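223aa long hypothetical arylmalonate decarboxylase (Sulfolobus tokodaii, PDB 2DGD) probably acts as an arylmalonate decarboxylase, a lyase releasing carbon dioxide from arylmalonates, although its function has not been established. Local coordinates at residues A[139-143]-A[161-165]; A[7-13]-A[68-74]; A[149-153]-A[180-184]. All coordinates share one frame; numbering follows the deposited sequence.

Contact 1 of 3, residues A[139-143]-A[161-165]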
loop_
_atom_site.group_PDB
_atom_site.type_symbol
_atom_site.label_atom_id
_atom_site.label_comp_id
_atom_site.label_asym_id
_atom_site.label_seq_id
_atom_site.Cartn_x
_atom_site.Cartn_y
_atom_site.Cartn_z
ATOM N N TYR A 139 -12.394 -11.672 38.850
ATOM C CA TYR A 139 -13.121 -10.530 38.311
ATOM C C TYR A 139 -12.661 -9.196 38.886
ATOM O O TYR A 139 -11.916 -9.150 39.862
ATOM C CB TYR A 139 -14.611 -10.690 38.583
ATOM C CG TYR A 139 -14.920 -10.921 40.037
ATOM C CD1 TYR A 139 -14.946 -12.210 40.572
ATOM C CD2 TYR A 139 -15.158 -9.848 40.893
ATOM C CE1 TYR A 139 -15.203 -12.427 41.928
ATOM C CE2 TYR A 139 -15.415 -10.054 42.255
ATOM C CZ TYR A 139 -15.436 -11.343 42.764
ATOM O OH TYR A 139 -15.687 -11.536 44.105
ATOM N N ASP A 140 -13.112 -8.110 38.267
ATOM C CA ASP A 140 -12.769 -6.761 38.706
ATOM C C ASP A 140 -13.629 -5.777 37.910
ATOM O O ASP A 140 -14.188 -6.133 36.874
ATOM C CB ASP A 140 -11.277 -6.474 38.479
ATOM C CG ASP A 140 -10.775 -5.285 39.296
ATOM O OD1 ASP A 140 -9.593 -4.899 39.136
ATOM O OD2 ASP A 140 -11.557 -4.734 40.104
ATOM N N GLY A 141 -13.742 -4.547 38.405
ATOM C CA GLY A 141 -14.540 -3.540 37.729
ATOM C C GLY A 141 -13.857 -2.188 37.754
ATOM O O GLY A 141 -12.954 -1.968 38.554
ATOM N N LEU A 142 -14.282 -1.280 36.880
ATOM C CA LEU A 142 -13.689 0.051 36.814
ATOM C C LEU A 142 -14.281 0.969 37.871
ATOM O O LEU A 142 -13.798 2.078 38.079
ATOM C CB LEU A 142 -13.901 0.664 35.428
ATOM C CG LEU A 142 -13.269 -0.070 34.246
ATOM C CD1 LEU A 142 -13.678 0.613 32.946
ATOM C CD2 LEU A 142 -11.761 -0.089 34.406
ATOM N N GLY A 143 -15.341 0.503 38.523
ATOM C CA GLY A 143 -15.994 1.280 39.560
ATOM C C GLY A 143 -16.599 2.582 39.087
ATOM O O GLY A 143 -16.393 3.619 39.714
ATOM N N LEU A 161 -7.483 -3.213 32.911
ATOM C CA LEU A 161 -8.512 -3.669 33.838
ATOM C C LEU A 161 -8.402 -5.190 33.956
ATOM O O LEU A 161 -8.585 -5.756 35.032
ATOM C CB LEU A 161 -9.894 -3.261 33.308
ATOM C CG LEU A 161 -11.221 -3.576 34.016
ATOM C CD1 LEU A 161 -11.873 -4.740 33.332
ATOM C CD2 LEU A 161 -11.019 -3.837 35.502
ATOM N N VAL A 162 -8.073 -5.842 32.842
ATOM C CA VAL A 162 -7.929 -7.292 32.794
ATOM C C VAL A 162 -6.487 -7.732 33.082
ATOM O O VAL A 162 -6.245 -8.541 33.978
ATOM C CB VAL A 162 -8.343 -7.838 31.400
ATOM C CG1 VAL A 162 -8.126 -9.339 31.327
ATOM C CG2 VAL A 162 -9.785 -7.512 31.128
ATOM N N LYS A 163 -5.537 -7.181 32.329
ATOM C CA LYS A 163 -4.126 -7.530 32.458
ATOM C C LYS A 163 -3.581 -7.461 33.875
ATOM O O LYS A 163 -2.684 -8.217 34.241
ATOM C CB LYS A 163 -3.286 -6.630 31.556
ATOM C CG LYS A 163 -2.007 -7.278 31.071
ATOM C CD LYS A 163 -2.327 -8.419 30.135
ATOM C CE LYS A 163 -1.072 -9.144 29.710
ATOM N NZ LYS A 163 -0.100 -8.225 29.075
ATOM N N ARG A 164 -4.114 -6.544 34.667
ATOM C CA ARG A 164 -3.686 -6.362 36.049
ATOM C C ARG A 164 -3.883 -7.629 36.876
ATOM O O ARG A 164 -3.271 -7.792 37.923
ATOM C CB ARG A 164 -4.471 -5.207 36.658
ATOM C CG ARG A 164 -4.234 -4.954 38.117
ATOM C CD ARG A 164 -5.175 -3.866 38.591
ATOM N NE ARG A 164 -5.079 -2.672 37.749
ATOM C CZ ARG A 164 -6.104 -2.129 37.090
ATOM N NH1 ARG A 164 -5.911 -1.041 36.353
ATOM N NH2 ARG A 164 -7.321 -2.670 37.162
ATOM N N HIS A 165 -4.736 -8.528 36.400
ATOM C CA HIS A 165 -5.011 -9.781 37.099
ATOM C C HIS A 165 -4.540 -10.974 36.274
ATOM O O HIS A 165 -5.150 -12.042 36.308
ATOM C CB HIS A 165 -6.509 -9.896 37.361
ATOM C CG HIS A 165 -7.040 -8.826 38.256
ATOM N ND1 HIS A 165 -6.830 -8.826 39.617
ATOM C CD2 HIS A 165 -7.739 -7.701 37.981
ATOM C CE1 HIS A 165 -7.379 -7.746 40.142
ATOM N NE2 HIS A 165 -7.936 -7.048 39.169
#
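The end of segment 139-143 draws near helix 155-163 at L142 and L161, whose CA atoms lie 7.0 Å apart, and side chains bridge the gap. D140 carries the polar half. With its CG anti to the backbone N, the carboxylate extends toward H165, and H165 NE2 donates to D140 OD1 over 2.7 Å with an N-H...O angle of 163°. The oxygen sits nearly in the imidazole plane, yet the imidazole N-H comes to OD1 from above the carboxylate plane, the two planes standing 82° apart. The second oxygen stays on its own strand: D140 OD2 accepts G141 N at 2.8 Å. R164 NH2 adds a long salt bridge, 3.7 Å from D140 OD1, reached by a bend at chi3; the arginine's positive charge would be expected to favour the charged carboxylate. Here an outer strand of a four-stranded parallel sheet, paired through D140 and L142 with strand 110-115, meets a helix that follows it in an alpha/beta domain. H165 is also the N-cap residue of the next helix, 166-169. Beside the polar cluster, L142 crosses L161 with CD2 over the branch point, 3.6 Å from L161 CG, while L161 CD2 reaches the backbone carbon of G141.

Contact 2 of 3, residues A[7-13]-A[68-74]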
loop_
_atom_site.group_PDB
_atom_site.type_symbol
_atom_site.label_atom_id
_atom_site.label_comp_id
_atom_site.label_asym_id
_atom_site.label_seq_id
_atom_site.Cartn_x
_atom_site.Cartn_y
_atom_site.Cartn_z
ATOM N N ARG A 7 -29.015 -4.226 7.117
ATOM C CA ARG A 7 -29.233 -3.072 7.975
ATOM C C ARG A 7 -29.547 -3.540 9.383
ATOM O O ARG A 7 -30.523 -4.251 9.604
ATOM C CB ARG A 7 -30.384 -2.228 7.436
ATOM C CG ARG A 7 -30.100 -1.601 6.086
ATOM C CD ARG A 7 -30.773 -0.253 5.999
ATOM N NE ARG A 7 -31.730 -0.160 4.901
ATOM C CZ ARG A 7 -31.481 0.444 3.744
ATOM N NH1 ARG A 7 -32.411 0.485 2.812
ATOM N NH2 ARG A 7 -30.303 1.018 3.532
ATOM N N ILE A 8 -28.709 -3.146 10.334
ATOM C CA ILE A 8 -28.902 -3.546 11.719
ATOM C C ILE A 8 -29.400 -2.395 12.581
ATOM O O ILE A 8 -28.751 -1.353 12.700
ATOM C CB ILE A 8 -27.585 -4.091 12.319
ATOM C CG1 ILE A 8 -27.091 -5.275 11.484
ATOM C CG2 ILE A 8 -27.799 -4.521 13.764
ATOM C CD1 ILE A 8 -25.761 -5.828 11.925
ATOM N N GLY A 9 -30.568 -2.585 13.176
ATOM C CA GLY A 9 -31.124 -1.562 14.037
ATOM C C GLY A 9 -30.661 -1.818 15.457
ATOM O O GLY A 9 -30.447 -2.965 15.846
ATOM N N VAL A 10 -30.486 -0.760 16.234
ATOM C CA VAL A 10 -30.058 -0.928 17.610
ATOM C C VAL A 10 -30.760 0.057 18.552
ATOM O O VAL A 10 -30.796 1.268 18.306
ATOM C CB VAL A 10 -28.513 -0.778 17.732
ATOM C CG1 VAL A 10 -28.077 0.572 17.221
ATOM C CG2 VAL A 10 -28.077 -0.954 19.176
ATOM N N ILE A 11 -31.348 -0.479 19.614
ATOM C CA ILE A 11 -32.011 0.344 20.609
ATOM C C ILE A 11 -31.034 0.453 21.770
ATOM O O ILE A 11 -30.621 -0.561 22.328
ATOM C CB ILE A 11 -33.310 -0.308 21.122
ATOM C CG1 ILE A 11 -34.294 -0.493 19.971
ATOM C CG2 ILE A 11 -33.927 0.559 22.213
ATOM C CD1 ILE A 11 -35.514 -1.280 20.361
ATOM N N LEU A 12 -30.651 1.668 22.137
ATOM C CA LEU A 12 -29.711 1.820 23.238
ATOM C C LEU A 12 -30.033 2.957 24.188
ATOM O O LEU A 12 -30.816 3.843 23.866
ATOM C CB LEU A 12 -28.282 1.984 22.697
ATOM C CG LEU A 12 -28.085 2.755 21.390
ATOM C CD1 LEU A 12 -28.603 4.156 21.532
ATOM C CD2 LEU A 12 -26.618 2.772 21.028
ATOM N N PRO A 13 -29.435 2.933 25.389
ATOM C CA PRO A 13 -29.669 3.980 26.384
ATOM C C PRO A 13 -29.146 5.332 25.909
ATOM O O PRO A 13 -28.126 5.411 25.236
ATOM C CB PRO A 13 -28.941 3.448 27.618
ATOM C CG PRO A 13 -27.875 2.593 27.049
ATOM C CD PRO A 13 -28.568 1.875 25.945
ATOM N N ASP A 68 -33.170 -4.949 9.415
ATOM C CA ASP A 68 -33.287 -6.317 8.942
ATOM C C ASP A 68 -33.347 -7.170 10.205
ATOM O O ASP A 68 -33.891 -8.274 10.216
ATOM C CB ASP A 68 -32.071 -6.712 8.107
ATOM C CG ASP A 68 -32.166 -6.225 6.686
ATOM O OD1 ASP A 68 -33.208 -6.488 6.057
ATOM O OD2 ASP A 68 -31.207 -5.589 6.191
ATOM N N ILE A 69 -32.757 -6.637 11.271
ATOM C CA ILE A 69 -32.734 -7.292 12.567
ATOM C C ILE A 69 -32.466 -6.189 13.576
ATOM O O ILE A 69 -31.913 -5.153 13.221
ATOM C CB ILE A 69 -31.636 -8.368 12.651
ATOM C CG1 ILE A 69 -31.840 -9.204 13.911
ATOM C CG2 ILE A 69 -30.259 -7.724 12.676
ATOM C CD1 ILE A 69 -30.969 -10.428 13.967
ATOM N N ILE A 70 -32.862 -6.400 14.826
ATOM C CA ILE A 70 -32.672 -5.384 15.851
ATOM C C ILE A 70 -31.935 -5.897 17.071
ATOM O O ILE A 70 -32.157 -7.014 17.521
ATOM C CB ILE A 70 -34.035 -4.793 16.290
ATOM C CG1 ILE A 70 -34.635 -3.999 15.128
ATOM C CG2 ILE A 70 -33.863 -3.933 17.530
ATOM C CD1 ILE A 70 -35.958 -3.372 15.425
ATOM N N ILE A 71 -31.044 -5.068 17.598
ATOM C CA ILE A 71 -30.263 -5.414 18.778
ATOM C C ILE A 71 -30.760 -4.552 19.921
ATOM O O ILE A 71 -30.874 -3.337 19.770
ATOM C CB ILE A 71 -28.759 -5.098 18.591
ATOM C CG1 ILE A 71 -28.165 -5.952 17.471
ATOM C CG2 ILE A 71 -28.014 -5.324 19.894
ATOM C CD1 ILE A 71 -26.715 -5.632 17.171
ATOM N N TYR A 72 -31.070 -5.183 21.052
ATOM C CA TYR A 72 -31.518 -4.458 22.239
ATOM C C TYR A 72 -30.245 -4.192 23.035
ATOM O O TYR A 72 -29.791 -5.038 23.800
ATOM C CB TYR A 72 -32.484 -5.311 23.060
ATOM C CG TYR A 72 -33.036 -4.597 24.272
ATOM C CD1 TYR A 72 -33.886 -3.502 24.129
ATOM C CD2 TYR A 72 -32.679 -4.994 25.563
ATOM C CE1 TYR A 72 -34.367 -2.815 25.242
ATOM C CE2 TYR A 72 -33.154 -4.316 26.683
ATOM C CZ TYR A 72 -33.996 -3.226 26.514
ATOM O OH TYR A 72 -34.463 -2.532 27.606
ATOM N N GLY A 73 -29.666 -3.014 22.844
ATOM C CA GLY A 73 -28.420 -2.689 23.512
ATOM C C GLY A 73 -28.458 -2.150 24.920
ATOM O O GLY A 73 -27.725 -1.223 25.244
ATOM N N ARG A 74 -29.302 -2.720 25.766
ATOM C CA ARG A 74 -29.391 -2.280 27.154
ATOM C C ARG A 74 -29.326 -3.519 28.023
ATOM O O ARG A 74 -29.444 -4.643 27.525
ATOM C CB ARG A 74 -30.710 -1.556 27.412
ATOM C CG ARG A 74 -30.995 -0.426 26.458
ATOM C CD ARG A 74 -32.357 0.172 26.726
ATOM N NE ARG A 74 -32.444 0.752 28.061
ATOM C CZ ARG A 74 -33.540 1.312 28.561
ATOM N NH1 ARG A 74 -33.527 1.818 29.784
ATOM N NH2 ARG A 74 -34.653 1.361 27.843
#
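The central strand of a three-stranded parallel sheet, 6-13, pairs here with the outer strand 69-72, in an alpha/beta domain whose strand order is 2-1-3. The pairing illustrates the parallel pattern, in which alternate residues of one strand bond on to two residues of the other. G9 N donates to I69 O at 2.9 Å and G9 O accepts I71 N at 2.8 Å; I11 then repeats the arrangement, its N bonding to I71 O at 2.9 Å and its O taking G73 N at 2.7 Å. Between them, the CA of V10 also points at I71 O, a CA-H...O contact. The first rung is partly made by a side chain. D68 N gives a bond to R7 O, and D68 OD2 turns back to accept R7 N at 2.7 Å on its anti lone pair, CG lying beside its own backbone N with chi1 -81°. The guanidinium of R7 runs off elsewhere, its NH1 making a weak bond to N152 of a neighbouring subunit. On the sheet face shared by I8, V10, I69 and I71, I8 and I69 lie side by side, and the I8 CG2 branch meets I71 CD1 at 3.7 Å. On the other, I11 CD1 approaches the CG2 branch of I70, and I11 CB sits near Y72 CD1. At the end of strand 6-13, P13 CD slides past R74 CG, which lies beyond 69-72, at 3.4 Å. Helix 202-214 covers the I8 face through M207 and L211, and helix 49-63, which joins strand 31-38 to 69-72, packs on the other with L63 against I11, Y60 against I70, and F52 and L56 against Y72; strand 31-38 bonds to the far edge of 6-13.

Contact 3 of 3, residues A[149-153]-A[180-184]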
loop_
_atom_site.group_PDB
_atom_site.type_symbol
_atom_site.label_atom_id
_atom_site.label_comp_id
_atom_site.label_asym_id
_atom_site.label_seq_id
_atom_site.Cartn_x
_atom_site.Cartn_y
_atom_site.Cartn_z
ATOM N N ASP A 149 -19.553 8.315 31.500
ATOM C CA ASP A 149 -18.240 8.115 32.089
ATOM C C ASP A 149 -17.719 6.760 31.617
ATOM O O ASP A 149 -16.557 6.625 31.233
ATOM C CB ASP A 149 -18.342 8.140 33.617
ATOM C CG ASP A 149 -16.998 7.947 34.299
ATOM O OD1 ASP A 149 -16.984 7.636 35.510
ATOM O OD2 ASP A 149 -15.958 8.112 33.631
ATOM N N ILE A 150 -18.591 5.759 31.645
ATOM C CA ILE A 150 -18.225 4.423 31.208
ATOM C C ILE A 150 -17.789 4.453 29.751
ATOM O O ILE A 150 -16.762 3.875 29.394
ATOM C CB ILE A 150 -19.408 3.453 31.370
ATOM C CG1 ILE A 150 -19.755 3.330 32.858
ATOM C CG2 ILE A 150 -19.072 2.095 30.776
ATOM C CD1 ILE A 150 -20.943 2.465 33.148
ATOM N N SER A 151 -18.566 5.140 28.918
ATOM C CA SER A 151 -18.273 5.255 27.493
ATOM C C SER A 151 -16.919 5.900 27.236
ATOM O O SER A 151 -16.230 5.559 26.269
ATOM C CB SER A 151 -19.352 6.085 26.792
ATOM O OG SER A 151 -20.616 5.451 26.837
ATOM N N ASN A 152 -16.538 6.835 28.099
ATOM C CA ASN A 152 -15.268 7.523 27.937
ATOM C C ASN A 152 -14.035 6.684 28.255
ATOM O O ASN A 152 -12.917 7.153 28.087
ATOM C CB ASN A 152 -15.247 8.785 28.797
ATOM C CG ASN A 152 -16.274 9.798 28.360
ATOM O OD1 ASN A 152 -16.532 9.943 27.180
ATOM N ND2 ASN A 152 -16.852 10.514 29.307
ATOM N N THR A 153 -14.225 5.448 28.703
ATOM C CA THR A 153 -13.091 4.605 29.056
ATOM C C THR A 153 -12.155 4.320 27.886
ATOM O O THR A 153 -12.565 3.777 26.854
ATOM C CB THR A 153 -13.561 3.278 29.645
ATOM O OG1 THR A 153 -14.500 3.534 30.695
ATOM C CG2 THR A 153 -12.369 2.492 30.199
ATOM N N THR A 180 -22.412 -2.655 27.204
ATOM C CA THR A 180 -22.312 -2.196 25.832
ATOM C C THR A 180 -21.879 -0.748 25.727
ATOM O O THR A 180 -21.649 -0.257 24.624
ATOM C CB THR A 180 -23.649 -2.347 25.096
ATOM O OG1 THR A 180 -24.643 -1.545 25.745
ATOM C CG2 THR A 180 -24.087 -3.795 25.083
ATOM N N ALA A 181 -21.768 -0.062 26.862
ATOM C CA ALA A 181 -21.339 1.344 26.855
ATOM C C ALA A 181 -19.826 1.451 26.613
ATOM O O ALA A 181 -19.327 2.485 26.174
ATOM C CB ALA A 181 -21.703 2.015 28.160
ATOM N N LEU A 182 -19.101 0.376 26.910
ATOM C CA LEU A 182 -17.665 0.345 26.695
ATOM C C LEU A 182 -17.361 0.084 25.226
ATOM O O LEU A 182 -17.953 -0.800 24.608
ATOM C CB LEU A 182 -17.028 -0.768 27.525
ATOM C CG LEU A 182 -16.849 -0.583 29.033
ATOM C CD1 LEU A 182 -16.306 -1.876 29.633
ATOM C CD2 LEU A 182 -15.902 0.580 29.315
ATOM N N SER A 183 -16.451 0.865 24.660
ATOM C CA SER A 183 -16.048 0.659 23.279
ATOM C C SER A 183 -14.880 -0.319 23.376
ATOM O O SER A 183 -13.756 0.064 23.732
ATOM C CB SER A 183 -15.584 1.963 22.662
ATOM O OG SER A 183 -15.065 1.728 21.371
ATOM N N THR A 184 -15.156 -1.582 23.068
ATOM C CA THR A 184 -14.155 -2.631 23.179
ATOM C C THR A 184 -13.540 -3.118 21.878
ATOM O O THR A 184 -12.726 -4.030 21.886
ATOM C CB THR A 184 -14.761 -3.836 23.907
ATOM O OG1 THR A 184 -16.009 -4.178 23.288
ATOM C CG2 THR A 184 -15.012 -3.502 25.364
HETATM O O HOH W 1 -15.140 2.761 26.237
#
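The I150 peptide carbonyl is the flat group about which this contact is arranged: L182 CD2 lies to one face of its plane, 3.4 Å from I150 O, while T153 N and T153 OG1 both reach that oxygen from the opposite face. This is the C-terminal end of helix 147-151 meeting the loop that follows strand 174-177, in a protein whose sequence family belongs to the Asp/Glu racemase clan. Enzymes of that clan are built from two alpha/beta lobes with the active site between them, and loops after the sheet strands line it; the segment 180-184 is consistent with such a place. T153 OG1 donates to I150 O at 2.6 Å, its hydroxyl set beside the backbone N (chi1 -51°), so two donors of one residue grip the last helical turn. K144 NZ is a further partner of that hydroxyl. The L182 methyl CD2 also lies 3.5 Å from T153 OG1, and its side chain meets I150 at about a right angle. I150 CG2, anti to its own backbone N, is the branch that does the touching, lying 3.7 Å from A181 CB and 3.8 Å from L182 CD2. A181 thus has I150 on one flank and S151 on another. S151 lies closest to it along the backbone, the CA of S151 making a CA-H...O contact with A181 O. The S151 hydroxyl bonds to G147 O within its own helix and to A17 N, the latter tying the helix to the loop before helix 19-26. No direct hydrogen bond crosses between the segments; one water does the joining, giving hydrogen bonds to S151 O and T153 O and accepting S183 N at 2.8 Å.

From the N terminus, contact 2 comes first: 7-13 and 68-74 bring together the ends of a stretch that holds strand 31-38 and helices 19-26 and 49-63, complete before either other contact begins. Contact 1 closes the stretch from strand 135-141 to the end of helix 155-163, and contact 3 that from helix 147-151 to the loop after strand 174-177; the two cross, because 149-153 falls between the segments of contact 1 and 180-184 follows both. They touch where L142 CD1 packs on T153 CG2. Contact 3 reaches back to contact 2, T180 OG1 probably bonding G73 O, linking the loops after a strand of each sheet; contacts 1 and 2 lie on opposite sides of the chain's centre.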